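Local coordinates for polyketide cyclase / dehydrase and lipid transport (Nitrosospira multiformis, PDB 3P51), which is of unknown function but probably binds a lipid or another hydrophobic ligand, at residues L98-T101 with I102-T105. Numbering follows the deposited sequence.
Sequences LPVT and IDDT
A beta hairpin turn with a G1 bulge joins V100 to T105; V100 on one strand is matched by two residues, D104 and T105, on the other. V100 and T105 form an antiparallel hydrogen-bonded pair. V100 N donates to T105 O at 2.9 Å, nearly straight (172°). T105 N returns a bond to V100 O at 3.1 Å. Inside the turn, D104 N reaches T101 O only weakly. D104 takes the left-handed backbone conformation usual at the first position of this bulge. T105 OG1 has two neighbours in the turn. T105 OG1 donates to D103 OD1 at 2.8 Å, meeting the carboxylate on its syn side but 33° out of its plane. T105 OG1 also lies 3.1 Å from V100 CB. D103 CG sits between its own backbone N and carbonyl carbon (chi1 59°), which brings D103 OD1 back toward V100, 3.4 Å from V100 CG1. Replacing T105 by an alanine removes the hydroxyl, and the D103 carboxylate would probably be freer to turn away from V100. The hairpin links strands 88-100 and 105-116, neighbours in the antiparallel sheet. V100 packs on F107 of both its own chain and the second subunit. T101 OG1 bonds to S7 N of the second subunit, and I102 packs on I8 there.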
ATOM      1  N   LEU A  98      -2.868  13.756   4.189  1.00 35.92           N
ATOM      2  CA  LEU A  98      -2.027  14.061   3.033  1.00 35.18           C
ATOM      3  C   LEU A  98      -1.982  15.565   2.845  1.00 35.02           C
ATOM      4  O   LEU A  98      -2.963  16.259   3.143  1.00 36.58           O
ATOM      5  CB  LEU A  98      -2.573  13.407   1.767  1.00 35.46           C
ATOM      6  CG  LEU A  98      -2.471  11.880   1.722  1.00 37.78           C
ATOM      7  CD1 LEU A  98      -3.384  11.286   0.647  1.00 34.25           C
ATOM      8  CD2 LEU A  98      -1.020  11.454   1.517  1.00 34.16           C
ATOM      9  N   PRO A  99      -0.846  16.083   2.357  1.00 33.54           N
ATOM     10  CA  PRO A  99      -0.802  17.517   2.078  1.00 32.78           C
ATOM     11  C   PRO A  99      -1.503  17.838   0.772  1.00 36.07           C
ATOM     12  O   PRO A  99      -1.455  17.046  -0.169  1.00 39.92           O
ATOM     13  CB  PRO A  99       0.699  17.812   1.953  1.00 31.68           C
ATOM     14  CG  PRO A  99       1.314  16.536   1.514  1.00 31.18           C
ATOM     15  CD  PRO A  99       0.438  15.413   2.075  1.00 30.79           C
ATOM     16  N   VAL A 100      -2.165  18.988   0.744  1.00 39.81           N
ATOM     17  CA  VAL A 100      -2.689  19.576  -0.469  1.00 35.99           C
ATOM     18  C   VAL A 100      -1.686  20.677  -0.804  1.00 39.19           C
ATOM     19  O   VAL A 100      -1.763  21.786  -0.277  1.00 39.40           O
ATOM     20  CB  VAL A 100      -4.093  20.191  -0.228  1.00 34.71           C
ATOM     21  CG1 VAL A 100      -4.607  20.840  -1.492  1.00 34.89           C
ATOM     22  CG2 VAL A 100      -5.098  19.122   0.276  1.00 29.81           C
ATOM     23  N   THR A 101      -0.720  20.366  -1.659  1.00 40.07           N
ATOM     24  CA  THR A 101       0.457  21.212  -1.789  1.00 40.55           C
ATOM     25  C   THR A 101       0.222  22.578  -2.423  1.00 43.78           C
ATOM     26  O   THR A 101       0.930  23.534  -2.104  1.00 44.40           O
ATOM     27  CB  THR A 101       1.588  20.497  -2.553  1.00 41.17           C
ATOM     28  OG1 THR A 101       1.184  20.272  -3.910  1.00 39.22           O
ATOM     29  CG2 THR A 101       1.937  19.163  -1.880  1.00 37.73           C
ATOM     30  N   ILE A 102      -0.741  22.685  -3.331  1.00 43.24           N
ATOM     31  CA  ILE A 102      -0.878  23.933  -4.080  1.00 48.40           C
ATOM     32  C   ILE A 102      -1.170  25.122  -3.155  1.00 50.07           C
ATOM     33  O   ILE A 102      -0.678  26.223  -3.376  1.00 49.42           O
ATOM     34  CB  ILE A 102      -1.941  23.837  -5.186  1.00 49.31           C
ATOM     35  CG1 ILE A 102      -1.954  25.120  -6.024  1.00 52.26           C
ATOM     36  CG2 ILE A 102      -3.304  23.585  -4.589  1.00 44.68           C
ATOM     37  CD1 ILE A 102      -0.610  25.447  -6.656  1.00 57.39           C
ATOM     38  N   ASP A 103      -1.944  24.893  -2.102  1.00 45.96           N
ATOM     39  CA  ASP A 103      -2.248  25.962  -1.152  1.00 50.01           C
ATOM     40  C   ASP A 103      -1.880  25.601   0.282  1.00 46.32           C
ATOM     41  O   ASP A 103      -2.292  26.273   1.228  1.00 43.55           O
ATOM     42  CB  ASP A 103      -3.720  26.352  -1.224  1.00 51.99           C
ATOM     43  CG  ASP A 103      -4.634  25.190  -0.939  1.00 57.64           C
ATOM     44  OD1 ASP A 103      -4.117  24.104  -0.615  1.00 57.83           O
ATOM     45  OD2 ASP A 103      -5.868  25.361  -1.026  1.00 62.44           O
ATOM     46  N   ASP A 104      -1.100  24.541   0.447  1.00 44.48           N
ATOM     47  CA  ASP A 104      -0.557  24.215   1.757  1.00 44.90           C
ATOM     48  C   ASP A 104      -1.666  23.917   2.751  1.00 43.99           C
ATOM     49  O   ASP A 104      -1.631  24.376   3.891  1.00 45.62           O
ATOM     50  CB  ASP A 104       0.315  25.376   2.257  1.00 51.94           C
ATOM     51  CG  ASP A 104       1.236  24.972   3.394  1.00 57.63           C
ATOM     52  OD1 ASP A 104       1.855  25.870   4.012  1.00 57.50           O
ATOM     53  OD2 ASP A 104       1.332  23.758   3.679  1.00 58.02           O
ATOM     54  N   THR A 105      -2.662  23.151   2.317  1.00 42.30           N
ATOM     55  CA  THR A 105      -3.707  22.703   3.222  1.00 40.88           C
ATOM     56  C   THR A 105      -3.563  21.201   3.466  1.00 39.75           C
ATOM     57  O   THR A 105      -2.549  20.593   3.094  1.00 36.61           O
ATOM     58  CB  THR A 105      -5.109  23.084   2.698  1.00 42.85           C
ATOM     59  OG1 THR A 105      -5.301  22.544   1.388  1.00 42.44           O
ATOM     60  CG2 THR A 105      -5.237  24.598   2.613  1.00 44.89           C
TER